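Local coordinates for protein DUF176 (Nitrosomonas europaea, PDB 2OMO) that is of unconfirmed function but probably acts as an oxidoreductase of the antibiotic biosynthesis monooxygenase family, and assembles as a dimer, at residues 29-34 and 69-74; 57-62 and 75-80. All coordinates share one frame; numbering follows the deposited sequence.

Interaction 1: residues 29-34 and 69-74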
loop_
_atom_site.group_PDB
_atom_site.type_symbol
_atom_site.label_atom_id
_atom_site.label_comp_id
_atom_site.label_asym_id
_atom_site.label_seq_id
_atom_site.Cartn_x
_atom_site.Cartn_y
_atom_site.Cartn_z
ATOM N N TYR A 29 8.678 -1.627 -4.504
ATOM C CA TYR A 29 9.051 -3.013 -4.223
ATOM C C TYR A 29 10.563 -3.192 -4.234
ATOM O O TYR A 29 11.233 -2.845 -5.207
ATOM C CB TYR A 29 8.414 -3.961 -5.222
ATOM C CG TYR A 29 6.911 -3.904 -5.264
ATOM C CD1 TYR A 29 6.162 -4.777 -4.496
ATOM C CD2 TYR A 29 6.242 -2.977 -6.091
ATOM C CE1 TYR A 29 4.718 -4.743 -4.527
ATOM C CE2 TYR A 29 4.836 -2.906 -6.104
ATOM C CZ TYR A 29 4.085 -3.811 -5.341
ATOM O OH TYR A 29 2.715 -3.779 -5.345
ATOM N N ALA A 30 11.094 -3.734 -3.149
ATOM C CA ALA A 30 12.548 -3.915 -3.045
ATOM C C ALA A 30 12.890 -5.350 -2.687
ATOM O O ALA A 30 12.375 -5.870 -1.698
ATOM C CB ALA A 30 13.155 -2.981 -2.015
ATOM N N SER A 31 13.762 -5.963 -3.492
ATOM C CA SER A 31 14.313 -7.303 -3.204
ATOM C C SER A 31 15.774 -7.066 -2.801
ATOM O O SER A 31 16.557 -6.445 -3.542
ATOM C CB SER A 31 14.227 -8.264 -4.408
ATOM O OG SER A 31 12.872 -8.429 -4.809
ATOM N N VAL A 32 16.099 -7.522 -1.609
ATOM C CA VAL A 32 17.343 -7.207 -0.940
ATOM C C VAL A 32 18.205 -8.470 -0.930
ATOM O O VAL A 32 17.679 -9.575 -0.846
ATOM C CB VAL A 32 17.062 -6.711 0.540
ATOM C CG1 VAL A 32 18.340 -6.499 1.322
ATOM C CG2 VAL A 32 16.230 -5.424 0.540
ATOM N N LYS A 33 19.526 -8.286 -1.031
ATOM C CA LYS A 33 20.491 -9.379 -0.882
ATOM C C LYS A 33 20.295 -10.060 0.467
ATOM O O LYS A 33 20.068 -9.432 1.468
ATOM C CB LYS A 33 21.941 -8.904 -1.063
ATOM C CG LYS A 33 22.220 -8.505 -2.528
ATOM C CD LYS A 33 23.674 -8.078 -2.741
ATOM C CE LYS A 33 23.865 -7.527 -4.158
ATOM N NZ LYS A 33 25.157 -6.792 -4.259
ATOM N N THR A 34 20.375 -11.379 0.446
ATOM C CA THR A 34 20.048 -12.213 1.583
ATOM C C THR A 34 20.815 -11.807 2.881
ATOM O O THR A 34 20.297 -11.903 4.007
ATOM C CB THR A 34 20.296 -13.674 1.103
ATOM O OG1 THR A 34 19.456 -14.599 1.801
ATOM C CG2 THR A 34 21.718 -14.020 1.176
ATOM N N PRO A 69 11.598 -12.718 4.041
ATOM C CA PRO A 69 12.188 -11.507 4.669
ATOM C C PRO A 69 13.076 -10.684 3.743
ATOM O O PRO A 69 13.460 -9.590 4.106
ATOM C CB PRO A 69 13.013 -12.068 5.852
ATOM C CG PRO A 69 13.340 -13.492 5.444
ATOM C CD PRO A 69 12.098 -13.963 4.662
ATOM N N THR A 70 13.438 -11.193 2.574
ATOM C CA THR A 70 14.270 -10.386 1.666
ATOM C C THR A 70 13.402 -9.447 0.807
ATOM O O THR A 70 13.926 -8.647 0.039
ATOM C CB THR A 70 15.207 -11.236 0.751
ATOM O OG1 THR A 70 14.403 -12.020 -0.146
ATOM C CG2 THR A 70 16.175 -12.123 1.610
ATOM N N ARG A 71 12.080 -9.560 0.947
ATOM C CA ARG A 71 11.168 -8.796 0.127
ATOM C C ARG A 71 10.536 -7.708 0.951
ATOM O O ARG A 71 9.922 -7.981 1.993
ATOM C CB ARG A 71 10.113 -9.674 -0.552
ATOM C CG ARG A 71 10.706 -10.866 -1.336
ATOM C CD ARG A 71 11.823 -10.393 -2.153
ATOM N NE ARG A 71 12.427 -11.449 -2.952
ATOM C CZ ARG A 71 12.053 -11.687 -4.195
ATOM N NH1 ARG A 71 11.083 -10.953 -4.709
ATOM N NH2 ARG A 71 12.636 -12.640 -4.913
ATOM N N PHE A 72 10.750 -6.474 0.506
ATOM C CA PHE A 72 10.190 -5.296 1.204
ATOM C C PHE A 72 9.309 -4.451 0.323
ATOM O O PHE A 72 9.467 -4.420 -0.917
ATOM C CB PHE A 72 11.326 -4.390 1.737
ATOM C CG PHE A 72 12.180 -5.057 2.781
ATOM C CD1 PHE A 72 11.879 -4.896 4.141
ATOM C CD2 PHE A 72 13.247 -5.905 2.406
ATOM C CE1 PHE A 72 12.689 -5.548 5.138
ATOM C CE2 PHE A 72 14.063 -6.546 3.386
ATOM C CZ PHE A 72 13.764 -6.359 4.760
ATOM N N VAL A 73 8.435 -3.695 0.969
ATOM C CA VAL A 73 7.613 -2.668 0.266
ATOM C C VAL A 73 7.715 -1.349 1.040
ATOM O O VAL A 73 7.607 -1.348 2.288
ATOM C CB VAL A 73 6.136 -3.080 0.202
ATOM C CG1 VAL A 73 5.198 -1.838 -0.088
ATOM C CG2 VAL A 73 5.935 -4.195 -0.831
ATOM N N LEU A 74 7.968 -0.250 0.328
ATOM C CA LEU A 74 7.767 1.089 0.870
ATOM C C LEU A 74 6.463 1.634 0.262
ATOM O O LEU A 74 6.360 1.807 -0.947
ATOM C CB LEU A 74 8.922 2.048 0.501
ATOM C CG LEU A 74 10.316 1.612 1.039
ATOM C CD1 LEU A 74 10.969 0.529 0.153
ATOM C CD2 LEU A 74 11.309 2.815 1.239
#
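Thr-70, Phe-72 and Ala-30 carry most of this contact, in which the end of strand 24-31 pairs antiparallel with the start of strand 71-78. Ala-30 and Phe-72 form a hydrogen-bonded pair with two nearly straight bonds: Ala-30 N to Phe-72 O at 2.8 Å (175° at the hydrogen), and the return bond from Phe-72 N to Ala-30 O. Two residues further along, Val-32 N donates to Thr-70 O at 3.0 Å. Thr-70 also lays CB against Val-32 O, 3.4 Å away, and its methyl CG2 touches Thr-34 CA, while its hydroxyl bonds to Asp-68.

On the Ala-30 face, Val-32 places CG2 3.6 Å from CD2 of the Phe-72 ring, at a slant. Its CG1 is anti to the backbone N (chi1 174°), which leaves CG2 as the branch that meets the ring. Phe-40 of helix 37-51 packs on both residues. On the other face, Tyr-29 and Val-73 lie side by side, with Tyr-29 CD1 3.7 Å from Val-73 CG2. There Arg-71, bent at chi2 (-46°), brings a guanidinium face over Ser-31 OG. The chemistry is thus divided: apolar groups seat the Phe-72 face against the helix, whereas on the opposite face the hydroxyls of Ser-31 and Tyr-29 find their partners in Glu-106 and in Tyr-29 of the second subunit.

Interaction 2: residues 57-62 and 75-80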
loop_
_atom_site.group_PDB
_atom_site.type_symbol
_atom_site.label_atom_id
_atom_site.label_comp_id
_atom_site.label_asym_id
_atom_site.label_seq_id
_atom_site.Cartn_x
_atom_site.Cartn_y
_atom_site.Cartn_z
ATOM N N ASN A 57 3.038 14.364 3.587
ATOM C CA ASN A 57 3.139 12.875 3.735
ATOM C C ASN A 57 1.946 12.316 4.498
ATOM O O ASN A 57 1.573 12.860 5.546
ATOM C CB ASN A 57 4.397 12.424 4.470
ATOM C CG ASN A 57 4.558 10.935 4.414
ATOM O OD1 ASN A 57 4.340 10.265 5.399
ATOM N ND2 ASN A 57 4.881 10.404 3.233
HETATM N N MSE A 58 1.332 11.264 3.954
HETATM C CA MSE A 58 0.198 10.604 4.574
HETATM C C MSE A 58 0.526 9.191 5.033
HETATM O O MSE A 58 -0.062 8.691 6.005
HETATM C CB MSE A 58 -0.955 10.557 3.596
HETATM C CG MSE A 58 -1.357 11.949 3.281
HETATM SE SE MSE A 58 -2.971 12.025 2.276
HETATM C CE MSE A 58 -4.229 11.244 3.599
ATOM N N ARG A 59 1.456 8.532 4.344
ATOM C CA ARG A 59 2.025 7.291 4.876
ATOM C C ARG A 59 3.409 7.144 4.312
ATOM O O ARG A 59 3.677 7.578 3.187
ATOM C CB ARG A 59 1.258 6.015 4.394
ATOM C CG ARG A 59 -0.202 5.838 4.765
ATOM C CD ARG A 59 -1.198 6.486 3.824
ATOM N NE ARG A 59 -2.589 6.044 4.113
ATOM C CZ ARG A 59 -3.347 6.528 5.083
ATOM N NH1 ARG A 59 -2.853 7.475 5.883
ATOM N NH2 ARG A 59 -4.582 6.068 5.267
ATOM N N PHE A 60 4.258 6.449 5.065
ATOM C CA PHE A 60 5.567 6.055 4.563
ATOM C C PHE A 60 5.840 4.719 5.247
ATOM O O PHE A 60 6.844 4.525 5.934
ATOM C CB PHE A 60 6.645 7.113 4.850
ATOM C CG PHE A 60 7.760 7.100 3.830
ATOM C CD1 PHE A 60 7.681 7.879 2.660
ATOM C CD2 PHE A 60 8.872 6.261 4.028
ATOM C CE1 PHE A 60 8.708 7.810 1.693
ATOM C CE2 PHE A 60 9.919 6.199 3.090
ATOM C CZ PHE A 60 9.849 6.951 1.917
ATOM N N ASP A 61 4.910 3.791 5.047
ATOM C CA ASP A 61 4.966 2.524 5.765
ATOM C C ASP A 61 6.097 1.681 5.196
ATOM O O ASP A 61 6.263 1.558 3.961
ATOM C CB ASP A 61 3.669 1.751 5.608
ATOM C CG ASP A 61 2.455 2.464 6.212
ATOM O OD1 ASP A 61 2.658 3.363 7.063
ATOM O OD2 ASP A 61 1.270 2.101 5.886
ATOM N N ILE A 62 6.835 1.049 6.086
ATOM C CA ILE A 62 7.914 0.136 5.650
ATOM C C ILE A 62 7.475 -1.277 6.013
ATOM O O ILE A 62 7.313 -1.588 7.211
ATOM C CB ILE A 62 9.266 0.430 6.331
ATOM C CG1 ILE A 62 9.661 1.918 6.183
ATOM C CG2 ILE A 62 10.369 -0.501 5.760
ATOM C CD1 ILE A 62 9.578 2.441 4.756
ATOM N N TYR A 75 5.504 1.929 1.125
ATOM C CA TYR A 75 4.208 2.434 0.722
ATOM C C TYR A 75 4.211 3.940 0.993
ATOM O O TYR A 75 4.002 4.391 2.128
ATOM C CB TYR A 75 3.116 1.687 1.493
ATOM C CG TYR A 75 1.703 2.091 1.169
ATOM C CD1 TYR A 75 1.039 1.575 0.035
ATOM C CD2 TYR A 75 1.031 2.980 1.972
ATOM C CE1 TYR A 75 -0.260 1.957 -0.261
ATOM C CE2 TYR A 75 -0.281 3.383 1.679
ATOM C CZ TYR A 75 -0.918 2.860 0.544
ATOM O OH TYR A 75 -2.227 3.187 0.217
ATOM N N GLU A 76 4.426 4.708 -0.078
ATOM C CA GLU A 76 4.731 6.133 0.052
ATOM C C GLU A 76 3.543 6.935 -0.529
ATOM O O GLU A 76 3.378 6.995 -1.744
ATOM C CB GLU A 76 6.011 6.412 -0.734
ATOM C CG GLU A 76 7.140 5.405 -0.446
ATOM C CD GLU A 76 8.459 5.742 -1.177
ATOM O OE1 GLU A 76 8.496 6.682 -1.999
ATOM O OE2 GLU A 76 9.453 5.016 -0.946
ATOM N N ALA A 77 2.734 7.513 0.359
ATOM C CA ALA A 77 1.478 8.176 0.036
ATOM C C ALA A 77 1.626 9.646 0.421
ATOM O O ALA A 77 2.063 9.952 1.548
ATOM C CB ALA A 77 0.333 7.553 0.838
ATOM N N TYR A 78 1.266 10.553 -0.504
ATOM C CA TYR A 78 1.247 11.981 -0.200
ATOM C C TYR A 78 -0.095 12.608 -0.576
ATOM O O TYR A 78 -0.828 12.107 -1.473
ATOM C CB TYR A 78 2.376 12.704 -0.950
ATOM C CG TYR A 78 3.759 12.292 -0.501
ATOM C CD1 TYR A 78 4.510 13.125 0.365
ATOM C CD2 TYR A 78 4.324 11.082 -0.933
ATOM C CE1 TYR A 78 5.790 12.757 0.808
ATOM C CE2 TYR A 78 5.623 10.702 -0.494
ATOM C CZ TYR A 78 6.332 11.540 0.367
ATOM O OH TYR A 78 7.579 11.133 0.769
ATOM N N LYS A 79 -0.410 13.727 0.085
ATOM C CA LYS A 79 -1.590 14.519 -0.278
ATOM C C LYS A 79 -1.611 14.899 -1.764
ATOM O O LYS A 79 -2.656 14.829 -2.401
ATOM C CB LYS A 79 -1.670 15.810 0.566
ATOM C CG LYS A 79 -1.983 15.530 2.051
ATOM C CD LYS A 79 -1.972 16.753 2.960
ATOM C CE LYS A 79 -2.411 16.360 4.389
ATOM N NZ LYS A 79 -1.453 15.401 5.026
ATOM N N THR A 80 -0.464 15.309 -2.299
ATOM C CA THR A 80 -0.340 15.754 -3.685
ATOM C C THR A 80 0.880 15.207 -4.381
ATOM O O THR A 80 1.908 14.833 -3.750
ATOM C CB THR A 80 -0.248 17.316 -3.805
ATOM O OG1 THR A 80 1.023 17.762 -3.311
ATOM C CG2 THR A 80 -1.389 17.989 -3.054
#
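A classic beta bulge marks the hairpin of strands 57-65 and 71-78: Met-58, a selenomethionine, and Arg-59 both face Ala-77. Their backbone N atoms converge on Ala-77 O, from Met-58 N at 2.8 Å and Arg-59 N at 3.2 Å, both from the same side of the carbonyl plane. Arg-59 O in turn takes Ala-77 N at 3.0 Å on one face and Asn-57 ND2 on the other, the latter well above the carbonyl plane. With CG anti to the backbone N (chi1 -171°), the Asn-57 amide also sets ND2 over the Tyr-78 ring, 3.4 Å from CZ, its plane steeply inclined to the ring at 77°. Beyond the bulge, Asp-61 and Tyr-75 exchange two backbone bonds.

Phe-60 and Glu-76 run side by side, Glu-76 CG sitting 4.0 Å from the centroid of the Phe-60 ring as a CH-pi contact. His-87 of helix 81-87 meets the same ring. On the other face, the Arg-59 aliphatic chain lies along the edge of the Tyr-75 ring, and its CD comes to 3.5 Å from Ala-77 CB. The guanidinium bonds Met-58 O through NH1. Its NE forms a salt bridge with Asp-61 of the second subunit, a carboxylate that is also hydrogen-bonded to Tyr-75 OH across the interface. Held from within its own strand, the Arg-59 charge is probably pre-positioned for the dimer contact.

Strand 71-78 is shared by both interactions: its first half pairs with strand 24-31 in interaction 1, and its second half with strand 57-65 in interaction 2, about 18 Å away between centres and across the centre of the chain. Both are partly buried, mixing core and surface residues. They touch where Leu-74 packs on Ile-62 and Phe-60, with Leu-74 CG 3.9 Å from Ile-62 CD1. Interaction 1 keeps an unbroken register; interaction 2 interrupts its own with a bulge. Both reach the second subunit, but interaction 2 does so with paired charges and stacked Tyr-75 rings, and interaction 1 through a tyrosine hydroxyl and apolar packing.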